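Local coordinates for protein carbohydrate kinase, FGGY (Rhodospirillum rubrum, PDB 3IFR) that probably phosphorylates the sugar D-xylulose with ATP, as a member of the FGGY family of carbohydrate kinases, at residues 22-33 against 435-446; 107-118 against 134-145. All blocks are in the same frame, centred on the assembly; numbering follows the deposited sequence.

Interaction 1. Residues 22-33 against 435-446; sequences ILVRLPDTVVAV and LGSAVGAAWVAA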
loop_
_atom_site.group_PDB
_atom_site.type_symbol
_atom_site.label_atom_id
_atom_site.label_comp_id
_atom_site.label_asym_id
_atom_site.label_seq_id
_atom_site.Cartn_x
_atom_site.Cartn_y
_atom_site.Cartn_z
ATOM N N ILE A 22 3.991 17.802 3.395
ATOM C CA ILE A 22 5.365 18.270 3.283
ATOM C C ILE A 22 5.547 19.331 2.207
ATOM O O ILE A 22 4.817 19.364 1.193
ATOM C CB ILE A 22 6.318 17.115 2.963
ATOM C CG1 ILE A 22 6.034 16.626 1.542
ATOM C CG2 ILE A 22 6.127 15.989 3.992
ATOM C CD1 ILE A 22 6.759 15.329 1.177
ATOM N N LEU A 23 6.532 20.197 2.455
ATOM C CA LEU A 23 6.908 21.215 1.518
ATOM C C LEU A 23 8.287 20.866 1.072
ATOM O O LEU A 23 9.210 20.739 1.897
ATOM C CB LEU A 23 6.936 22.584 2.185
ATOM C CG LEU A 23 7.260 23.774 1.255
ATOM C CD1 LEU A 23 6.219 23.919 0.127
ATOM C CD2 LEU A 23 7.366 25.091 2.026
ATOM N N VAL A 24 8.446 20.733 -0.237
ATOM C CA VAL A 24 9.740 20.388 -0.806
ATOM C C VAL A 24 10.204 21.510 -1.701
ATOM O O VAL A 24 9.423 22.070 -2.492
ATOM C CB VAL A 24 9.615 19.141 -1.688
ATOM C CG1 VAL A 24 10.915 18.875 -2.402
ATOM C CG2 VAL A 24 9.112 17.946 -0.886
ATOM N N ARG A 25 11.466 21.858 -1.555
ATOM C CA ARG A 25 12.130 22.717 -2.516
ATOM C C ARG A 25 12.916 21.776 -3.400
ATOM O O ARG A 25 13.771 21.018 -2.915
ATOM C CB ARG A 25 13.098 23.663 -1.801
ATOM C CG ARG A 25 14.136 24.403 -2.707
ATOM C CD ARG A 25 15.318 24.929 -1.848
ATOM N NE ARG A 25 14.820 25.399 -0.543
ATOM C CZ ARG A 25 15.522 25.382 0.589
ATOM N NH1 ARG A 25 16.781 24.920 0.572
ATOM N NH2 ARG A 25 14.973 25.830 1.730
ATOM N N LEU A 26 12.616 21.794 -4.689
ATOM C CA LEU A 26 13.333 20.922 -5.602
ATOM C C LEU A 26 14.778 21.422 -5.809
ATOM O O LEU A 26 15.028 22.625 -5.808
ATOM C CB LEU A 26 12.545 20.754 -6.897
ATOM C CG LEU A 26 11.185 20.101 -6.542
ATOM C CD1 LEU A 26 10.068 20.443 -7.520
ATOM C CD2 LEU A 26 11.264 18.568 -6.328
ATOM N N PRO A 27 15.728 20.489 -6.004
ATOM C CA PRO A 27 15.357 19.088 -6.217
ATOM C C PRO A 27 15.367 18.199 -4.983
ATOM O O PRO A 27 14.958 17.064 -5.118
ATOM C CB PRO A 27 16.458 18.578 -7.177
ATOM C CG PRO A 27 17.597 19.602 -7.101
ATOM C CD PRO A 27 17.181 20.696 -6.141
ATOM N N ASP A 28 15.850 18.633 -3.833
ATOM C CA ASP A 28 16.256 17.608 -2.876
ATOM C C ASP A 28 16.086 17.961 -1.431
ATOM O O ASP A 28 16.719 17.347 -0.565
ATOM C CB ASP A 28 17.720 17.176 -3.148
ATOM C CG ASP A 28 18.766 18.222 -2.689
ATOM O OD1 ASP A 28 18.996 18.344 -1.460
ATOM O OD2 ASP A 28 19.404 18.885 -3.554
ATOM N N THR A 29 15.208 18.922 -1.171
ATOM C CA THR A 29 15.089 19.502 0.161
ATOM C C THR A 29 13.649 19.543 0.673
ATOM O O THR A 29 12.713 19.976 -0.020
ATOM C CB THR A 29 15.661 20.927 0.170
ATOM O OG1 THR A 29 16.954 20.915 -0.447
ATOM C CG2 THR A 29 15.768 21.444 1.590
ATOM N N VAL A 30 13.487 19.080 1.896
ATOM C CA VAL A 30 12.212 19.109 2.549
ATOM C C VAL A 30 12.235 20.324 3.447
ATOM O O VAL A 30 12.877 20.304 4.495
ATOM C CB VAL A 30 12.022 17.863 3.389
ATOM C CG1 VAL A 30 10.671 17.890 4.060
ATOM C CG2 VAL A 30 12.145 16.655 2.491
ATOM N N VAL A 31 11.559 21.386 3.021
ATOM C CA VAL A 31 11.511 22.617 3.792
ATOM C C VAL A 31 10.715 22.442 5.097
ATOM O O VAL A 31 11.099 22.974 6.110
ATOM C CB VAL A 31 10.896 23.768 2.962
ATOM C CG1 VAL A 31 10.753 24.991 3.815
ATOM C CG2 VAL A 31 11.727 24.079 1.748
ATOM N N ALA A 32 9.604 21.702 5.074
ATOM C CA ALA A 32 8.747 21.558 6.259
ATOM C C ALA A 32 7.901 20.289 6.239
ATOM O O ALA A 32 7.535 19.788 5.171
ATOM C CB ALA A 32 7.809 22.790 6.413
ATOM N N VAL A 33 7.547 19.806 7.426
ATOM C CA VAL A 33 6.652 18.652 7.544
ATOM C C VAL A 33 5.624 18.969 8.600
ATOM O O VAL A 33 5.992 19.401 9.683
ATOM C CB VAL A 33 7.429 17.341 7.923
ATOM C CG1 VAL A 33 6.510 16.134 7.951
ATOM C CG2 VAL A 33 8.526 17.091 6.935
ATOM N N LEU A 435 9.104 9.801 5.916
ATOM C CA LEU A 435 8.017 10.724 5.649
ATOM C C LEU A 435 6.935 10.030 4.864
ATOM O O LEU A 435 5.797 10.470 4.892
ATOM C CB LEU A 435 8.516 11.900 4.828
ATOM C CG LEU A 435 9.184 12.984 5.659
ATOM C CD1 LEU A 435 10.109 12.342 6.666
ATOM C CD2 LEU A 435 9.947 13.971 4.759
ATOM N N GLY A 436 7.293 8.980 4.121
ATOM C CA GLY A 436 6.307 8.144 3.449
ATOM C C GLY A 436 5.774 8.503 2.054
ATOM O O GLY A 436 6.532 8.880 1.121
ATOM N N SER A 437 4.449 8.334 1.916
ATOM C CA SER A 437 3.727 8.514 0.665
ATOM C C SER A 437 3.675 9.972 0.234
ATOM O O SER A 437 3.513 10.277 -0.968
ATOM C CB SER A 437 2.286 8.015 0.817
ATOM O OG SER A 437 2.197 6.721 1.383
ATOM N N ALA A 438 3.791 10.880 1.198
ATOM C CA ALA A 438 3.637 12.306 0.879
ATOM C C ALA A 438 4.681 12.681 -0.114
ATOM O O ALA A 438 4.436 13.511 -0.988
ATOM C CB ALA A 438 3.760 13.181 2.098
ATOM N N VAL A 439 5.847 12.049 0.023
ATOM C CA VAL A 439 6.953 12.250 -0.911
ATOM C C VAL A 439 6.666 11.796 -2.349
ATOM O O VAL A 439 7.044 12.485 -3.323
ATOM C CB VAL A 439 8.252 11.539 -0.455
ATOM C CG1 VAL A 439 9.266 11.626 -1.581
ATOM C CG2 VAL A 439 8.783 12.133 0.848
ATOM N N GLY A 440 6.063 10.609 -2.490
ATOM C CA GLY A 440 5.659 10.123 -3.797
ATOM C C GLY A 440 4.720 11.174 -4.364
ATOM O O GLY A 440 4.703 11.452 -5.566
ATOM N N ALA A 441 3.924 11.783 -3.493
ATOM C CA ALA A 441 2.951 12.787 -3.966
ATOM C C ALA A 441 3.566 14.137 -4.364
ATOM O O ALA A 441 3.232 14.662 -5.418
ATOM C CB ALA A 441 1.764 12.963 -2.976
ATOM N N ALA A 442 4.471 14.690 -3.555
ATOM C CA ALA A 442 5.180 15.895 -3.981
ATOM C C ALA A 442 5.793 15.643 -5.362
ATOM O O ALA A 442 5.772 16.519 -6.221
ATOM C CB ALA A 442 6.256 16.264 -3.014
ATOM N N TRP A 443 6.325 14.437 -5.571
ATOM C CA TRP A 443 7.028 14.161 -6.813
ATOM C C TRP A 443 6.133 14.260 -8.034
ATOM O O TRP A 443 6.579 14.639 -9.118
ATOM C CB TRP A 443 7.768 12.812 -6.778
ATOM C CG TRP A 443 8.985 12.898 -7.600
ATOM C CD1 TRP A 443 9.252 12.255 -8.799
ATOM C CD2 TRP A 443 10.101 13.753 -7.350
ATOM N NE1 TRP A 443 10.488 12.649 -9.286
ATOM C CE2 TRP A 443 11.027 13.562 -8.414
ATOM C CE3 TRP A 443 10.421 14.649 -6.328
ATOM C CZ2 TRP A 443 12.238 14.234 -8.460
ATOM C CZ3 TRP A 443 11.626 15.316 -6.381
ATOM C CH2 TRP A 443 12.527 15.096 -7.438
ATOM N N VAL A 444 4.870 13.916 -7.881
ATOM C CA VAL A 444 3.981 13.999 -9.009
ATOM C C VAL A 444 3.835 15.436 -9.459
ATOM O O VAL A 444 3.749 15.738 -10.661
ATOM C CB VAL A 444 2.616 13.428 -8.691
ATOM C CG1 VAL A 444 1.660 13.786 -9.765
ATOM C CG2 VAL A 444 2.705 11.926 -8.493
ATOM N N ALA A 445 3.795 16.332 -8.496
ATOM C CA ALA A 445 3.583 17.722 -8.811
ATOM C C ALA A 445 4.910 18.306 -9.255
ATOM O O ALA A 445 4.949 19.286 -9.995
ATOM C CB ALA A 445 3.037 18.468 -7.609
ATOM N N ALA A 446 5.997 17.705 -8.786
ATOM C CA ALA A 446 7.334 18.185 -9.144
ATOM C C ALA A 446 7.545 18.007 -10.660
ATOM O O ALA A 446 7.978 18.917 -11.356
ATOM C CB ALA A 446 8.372 17.423 -8.381
#
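The indole of W443 meets the turn at L26 and P27. P27 O sits at the edge of the ring, near its plane, 3.9 Å from W443 CH2. The ring's helix neighbour A446 lies over one face, with CB 4.0 Å above the plane and displaced toward the rim. L26 comes in obliquely and presses CD2 against the six-membered ring, 3.3 Å from W443 CZ3, a tight fit. Its other branch is used as well, with L26 CD1 3.6 Å from A446 CB, so the leucine fork covers one turn of the helix. W443 NE1 is hydrogen-bonded to G454 O, outside the two segments.

Strands 18-25 and 29-37 form a hairpin at the margin of the N-terminal sheet, with classic beta bulges opposite R25 and L23 and a cis peptide before P27. Helix 437-448, from the C-terminal half of the chain, lies against that sheet, consistent with the helices that join the two domains in the actin-like ATPase fold. Strand 22-25 and helix 437-446 pass at 9.2 Å between axes, at 48°.

Small helix residues let the strand come close. V24 CG2 touches A442 CB at 3.9 Å. I22 places CG1 between its own N and carbonyl carbon (chi1 69°), and the straight continuation (chi2 -171°) carries CD1 onto the helix backbone, 3.6 Å from V439 N, with A438 CB slightly farther off. Before the helix, L435 extends to the second strand, where its CD2 meets V30 CG1 tip to tip at 4.0 Å. V33 crosses the leucine obliquely, its CG2 on the same CD2.

Interaction 2. Residues 107-118 against 134-145; sequences DGRCGDEVAELR and VTQQLVTAKLRW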
loop_
_atom_site.group_PDB
_atom_site.type_symbol
_atom_site.label_atom_id
_atom_site.label_comp_id
_atom_site.label_asym_id
_atom_site.label_seq_id
_atom_site.Cartn_x
_atom_site.Cartn_y
_atom_site.Cartn_z
ATOM N N ASP A 107 -11.797 -2.497 6.664
ATOM C CA ASP A 107 -13.102 -2.858 7.237
ATOM C C ASP A 107 -13.488 -4.289 6.858
ATOM O O ASP A 107 -13.188 -4.731 5.745
ATOM C CB ASP A 107 -14.183 -1.874 6.799
ATOM C CG ASP A 107 -15.552 -2.142 7.461
ATOM O OD1 ASP A 107 -15.858 -1.483 8.472
ATOM O OD2 ASP A 107 -16.307 -3.015 6.972
ATOM N N GLY A 108 -14.152 -5.002 7.773
ATOM C CA GLY A 108 -14.511 -6.397 7.573
ATOM C C GLY A 108 -15.998 -6.713 7.619
ATOM O O GLY A 108 -16.383 -7.857 7.821
ATOM N N ARG A 109 -16.857 -5.732 7.376
ATOM C CA ARG A 109 -18.275 -5.975 7.600
ATOM C C ARG A 109 -19.000 -6.682 6.475
ATOM O O ARG A 109 -20.114 -7.129 6.675
ATOM C CB ARG A 109 -19.036 -4.674 7.941
ATOM C CG ARG A 109 -19.553 -3.932 6.730
ATOM C CD ARG A 109 -20.087 -2.578 7.096
ATOM N NE ARG A 109 -19.047 -1.762 7.700
ATOM C CZ ARG A 109 -19.235 -0.536 8.174
ATOM N NH1 ARG A 109 -20.452 -0.003 8.143
ATOM N NH2 ARG A 109 -18.215 0.143 8.687
ATOM N N CYS A 110 -18.403 -6.785 5.292
ATOM C CA CYS A 110 -19.201 -7.243 4.160
ATOM C C CYS A 110 -18.882 -8.634 3.537
ATOM O O CYS A 110 -18.875 -8.816 2.316
ATOM C CB CYS A 110 -19.292 -6.133 3.113
ATOM S SG CYS A 110 -17.774 -5.710 2.322
ATOM N N GLY A 111 -18.666 -9.617 4.401
ATOM C CA GLY A 111 -18.479 -10.995 3.973
ATOM C C GLY A 111 -19.650 -11.582 3.209
ATOM O O GLY A 111 -19.467 -12.184 2.180
ATOM N N ASP A 112 -20.863 -11.438 3.722
ATOM C CA ASP A 112 -22.014 -11.928 2.979
ATOM C C ASP A 112 -22.072 -11.339 1.556
ATOM O O ASP A 112 -22.340 -12.056 0.597
ATOM C CB ASP A 112 -23.327 -11.588 3.696
ATOM C CG ASP A 112 -23.386 -12.130 5.128
ATOM O OD1 ASP A 112 -22.654 -13.088 5.447
ATOM O OD2 ASP A 112 -24.185 -11.584 5.930
ATOM N N GLU A 113 -21.866 -10.042 1.392
ATOM C CA GLU A 113 -22.075 -9.560 0.042
ATOM C C GLU A 113 -20.999 -10.113 -0.901
ATOM O O GLU A 113 -21.252 -10.361 -2.095
ATOM C CB GLU A 113 -22.230 -8.042 -0.049
ATOM C CG GLU A 113 -21.857 -7.305 1.197
ATOM C CD GLU A 113 -22.709 -7.688 2.376
ATOM O OE1 GLU A 113 -23.968 -7.547 2.294
ATOM O OE2 GLU A 113 -22.101 -8.129 3.379
ATOM N N VAL A 114 -19.817 -10.346 -0.341
ATOM C CA VAL A 114 -18.713 -10.851 -1.110
ATOM C C VAL A 114 -19.105 -12.229 -1.606
ATOM O O VAL A 114 -18.990 -12.540 -2.809
ATOM C CB VAL A 114 -17.407 -10.911 -0.277
ATOM C CG1 VAL A 114 -16.473 -11.968 -0.857
ATOM C CG2 VAL A 114 -16.737 -9.531 -0.246
ATOM N N ALA A 115 -19.614 -13.042 -0.688
ATOM C CA ALA A 115 -20.169 -14.338 -1.091
ATOM C C ALA A 115 -21.218 -14.256 -2.244
ATOM O O ALA A 115 -21.140 -15.039 -3.194
ATOM C CB ALA A 115 -20.687 -15.116 0.122
ATOM N N GLU A 116 -22.165 -13.309 -2.185
ATOM C CA GLU A 116 -23.133 -13.155 -3.272
ATOM C C GLU A 116 -22.464 -12.760 -4.565
ATOM O O GLU A 116 -22.744 -13.326 -5.608
ATOM C CB GLU A 116 -24.210 -12.110 -2.952
ATOM C CG GLU A 116 -24.687 -12.144 -1.542
ATOM C CD GLU A 116 -25.769 -11.138 -1.296
ATOM O OE1 GLU A 116 -25.450 -10.031 -0.790
ATOM O OE2 GLU A 116 -26.944 -11.440 -1.631
ATOM N N LEU A 117 -21.612 -11.747 -4.499
ATOM C CA LEU A 117 -20.904 -11.271 -5.679
ATOM C C LEU A 117 -20.204 -12.451 -6.319
ATOM O O LEU A 117 -20.314 -12.714 -7.518
ATOM C CB LEU A 117 -19.872 -10.196 -5.289
ATOM C CG LEU A 117 -20.525 -8.841 -5.054
ATOM C CD1 LEU A 117 -19.541 -7.839 -4.472
ATOM C CD2 LEU A 117 -21.177 -8.362 -6.357
ATOM N N ARG A 118 -19.465 -13.157 -5.488
ATOM C CA ARG A 118 -18.726 -14.323 -5.952
ATOM C C ARG A 118 -19.664 -15.373 -6.581
ATOM O O ARG A 118 -19.311 -15.998 -7.564
ATOM C CB ARG A 118 -17.928 -14.892 -4.793
ATOM C CG ARG A 118 -16.689 -15.472 -5.193
ATOM C CD ARG A 118 -15.580 -14.906 -4.387
ATOM N NE ARG A 118 -15.539 -15.476 -3.058
ATOM C CZ ARG A 118 -14.632 -15.136 -2.153
ATOM N NH1 ARG A 118 -13.710 -14.233 -2.468
ATOM N NH2 ARG A 118 -14.647 -15.688 -0.939
ATOM N N VAL A 134 -12.555 -10.514 -6.383
ATOM C CA VAL A 134 -13.789 -10.306 -5.687
ATOM C C VAL A 134 -13.554 -10.416 -4.194
ATOM O O VAL A 134 -13.426 -11.501 -3.654
ATOM C CB VAL A 134 -14.796 -11.307 -6.091
ATOM C CG1 VAL A 134 -16.079 -11.011 -5.332
ATOM C CG2 VAL A 134 -15.044 -11.182 -7.582
ATOM N N THR A 135 -13.461 -9.276 -3.528
ATOM C CA THR A 135 -13.125 -9.268 -2.111
ATOM C C THR A 135 -13.896 -8.146 -1.396
ATOM O O THR A 135 -14.546 -7.320 -2.056
ATOM C CB THR A 135 -11.558 -9.145 -1.851
ATOM O OG1 THR A 135 -11.110 -7.783 -2.006
ATOM C CG2 THR A 135 -10.742 -10.055 -2.786
ATOM N N GLN A 136 -13.826 -8.127 -0.061
ATOM C CA GLN A 136 -14.412 -7.040 0.707
ATOM C C GLN A 136 -13.745 -5.702 0.429
ATOM O O GLN A 136 -14.224 -4.688 0.846
ATOM C CB GLN A 136 -14.330 -7.299 2.206
ATOM C CG GLN A 136 -15.096 -8.508 2.677
ATOM C CD GLN A 136 -15.265 -8.526 4.196
ATOM O OE1 GLN A 136 -15.032 -9.565 4.846
ATOM N NE2 GLN A 136 -15.660 -7.371 4.774
ATOM N N GLN A 137 -12.626 -5.679 -0.271
ATOM C CA GLN A 137 -12.010 -4.392 -0.521
ATOM C C GLN A 137 -12.666 -3.652 -1.695
ATOM O O GLN A 137 -12.551 -2.438 -1.826
ATOM C CB GLN A 137 -10.543 -4.595 -0.752
ATOM C CG GLN A 137 -9.706 -3.666 0.023
ATOM C CD GLN A 137 -8.579 -4.406 0.705
ATOM O OE1 GLN A 137 -8.761 -4.944 1.808
ATOM N NE2 GLN A 137 -7.412 -4.462 0.048
ATOM N N LEU A 138 -13.384 -4.390 -2.533
ATOM C CA LEU A 138 -14.125 -3.743 -3.618
ATOM C C LEU A 138 -15.145 -2.750 -3.053
ATOM O O LEU A 138 -15.970 -3.097 -2.184
ATOM C CB LEU A 138 -14.877 -4.755 -4.475
ATOM C CG LEU A 138 -14.069 -5.819 -5.176
ATOM C CD1 LEU A 138 -15.021 -6.783 -5.885
ATOM C CD2 LEU A 138 -13.072 -5.163 -6.143
ATOM N N VAL A 139 -15.067 -1.519 -3.538
ATOM C CA VAL A 139 -16.119 -0.528 -3.318
ATOM C C VAL A 139 -17.516 -1.160 -3.535
ATOM O O VAL A 139 -18.441 -0.945 -2.748
ATOM C CB VAL A 139 -15.914 0.629 -4.262
ATOM C CG1 VAL A 139 -17.122 1.608 -4.204
ATOM C CG2 VAL A 139 -14.600 1.318 -3.883
ATOM N N THR A 140 -17.625 -1.976 -4.583
ATOM C CA THR A 140 -18.837 -2.749 -4.899
ATOM C C THR A 140 -19.364 -3.615 -3.735
ATOM O O THR A 140 -20.567 -3.648 -3.471
ATOM C CB THR A 140 -18.569 -3.645 -6.105
ATOM O OG1 THR A 140 -18.362 -2.819 -7.262
ATOM C CG2 THR A 140 -19.709 -4.618 -6.339
ATOM N N ALA A 141 -18.485 -4.333 -3.053
ATOM C CA ALA A 141 -18.912 -5.116 -1.889
ATOM C C ALA A 141 -19.470 -4.208 -0.788
ATOM O O ALA A 141 -20.588 -4.408 -0.316
ATOM C CB ALA A 141 -17.786 -5.966 -1.339
ATOM N N LYS A 142 -18.699 -3.201 -0.382
ATOM C CA LYS A 142 -19.214 -2.230 0.571
ATOM C C LYS A 142 -20.518 -1.571 0.124
ATOM O O LYS A 142 -21.411 -1.402 0.948
ATOM C CB LYS A 142 -18.158 -1.199 0.950
ATOM C CG LYS A 142 -17.072 -1.796 1.832
ATOM C CD LYS A 142 -15.846 -0.943 1.783
ATOM C CE LYS A 142 -14.736 -1.383 2.785
ATOM N NZ LYS A 142 -13.725 -2.301 2.200
ATOM N N LEU A 143 -20.656 -1.235 -1.159
ATOM C CA LEU A 143 -21.931 -0.705 -1.679
ATOM C C LEU A 143 -23.122 -1.674 -1.491
ATOM O O LEU A 143 -24.165 -1.270 -0.969
ATOM C CB LEU A 143 -21.808 -0.305 -3.141
ATOM C CG LEU A 143 -21.777 1.177 -3.497
ATOM C CD1 LEU A 143 -21.569 2.057 -2.294
ATOM C CD2 LEU A 143 -20.745 1.465 -4.644
ATOM N N ARG A 144 -22.968 -2.947 -1.880
ATOM C CA ARG A 144 -24.030 -3.948 -1.677
ATOM C C ARG A 144 -24.429 -4.022 -0.201
ATOM O O ARG A 144 -25.600 -4.180 0.104
ATOM C CB ARG A 144 -23.572 -5.348 -2.107
ATOM C CG ARG A 144 -23.417 -5.575 -3.568
ATOM C CD ARG A 144 -24.732 -5.565 -4.314
ATOM N NE ARG A 144 -24.532 -6.009 -5.689
ATOM C CZ ARG A 144 -24.624 -7.273 -6.124
ATOM N NH1 ARG A 144 -24.943 -8.258 -5.291
ATOM N NH2 ARG A 144 -24.393 -7.550 -7.406
ATOM N N TRP A 145 -23.454 -3.949 0.714
ATOM C CA TRP A 145 -23.757 -4.020 2.151
ATOM C C TRP A 145 -24.638 -2.831 2.570
ATOM O O TRP A 145 -25.676 -2.984 3.200
ATOM C CB TRP A 145 -22.472 -4.023 2.972
ATOM C CG TRP A 145 -22.709 -4.109 4.437
ATOM C CD1 TRP A 145 -22.665 -5.237 5.209
ATOM C CD2 TRP A 145 -23.021 -3.023 5.326
ATOM N NE1 TRP A 145 -22.952 -4.919 6.517
ATOM C CE2 TRP A 145 -23.162 -3.568 6.617
ATOM C CE3 TRP A 145 -23.173 -1.645 5.158
ATOM C CZ2 TRP A 145 -23.466 -2.778 7.736
ATOM C CZ3 TRP A 145 -23.474 -0.861 6.265
ATOM C CH2 TRP A 145 -23.632 -1.429 7.532
HETATM O O HOH W 1 -15.822 -4.354 4.429
HETATM O O HOH W 2 -22.015 -7.036 8.887
#
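Two helices of the N-terminal domain pack crosswise here, 111-118 over 139-145, with axes 8.4 Å apart at 114°. Their crossing is filled by small and branched side chains: V114 CG2 lies 3.9 Å from A141 CB, and C110 SG touches the same methyl. One turn on, L117 splits its branches, CD1 against T140 CG2 at 3.7 Å and CD2 over one face of the R144 guanidinium, 3.5 Å from R144 NH2. The extended Q136 side chain lays its amide along 108-111, and NE2 donates to a water that in turn donates to D107 OD2.

At the other end R109 crosses W145. Its CD stands over the middle of the six-membered ring, 3.3 Å from the centroid, a CH-pi contact; the guanidinium, nearly upright on the ring (planes 85° apart), adds a cation-pi contact. D107 fixes that pose, gripping the guanidinium side-on: R109 NH2 to D107 OD1 is 2.9 Å and R109 NE to D107 OD2 3.1 Å. E49 takes a second salt bridge from R109 NH2. E113 brings OE2 to the indole edge, 3.5 Å from W145 CD1, while its OE1 pairs with R148.

Helix 123-130 links the pair in sequence and covers V134 and L138 through F126. R144 is tied to L202 O and E120, W145 stacks on H149, and I103 of strand 102-103 touches both R109 and K142.

How the interactions relate
Interactions 1 and 2 lie on opposite sides of the chain's centre, their own centres about 36 Å apart and their nearest atoms about 15 Å apart, without touching. Interaction 1 is long-range, joining segments 402 residues apart from the N-terminal and C-terminal halves of the chain; interaction 2 is local, with its segments 16 residues apart and both in the N-terminal half, and its whole length falls between the two segments of interaction 1. One thus brings a late helix back to the N-terminal sheet, the other packs two helices of the N-terminal domain crosswise. In FGGY kinases the substrates bind in the cleft between the domains; neither contact can be assigned a part in that site from its geometry.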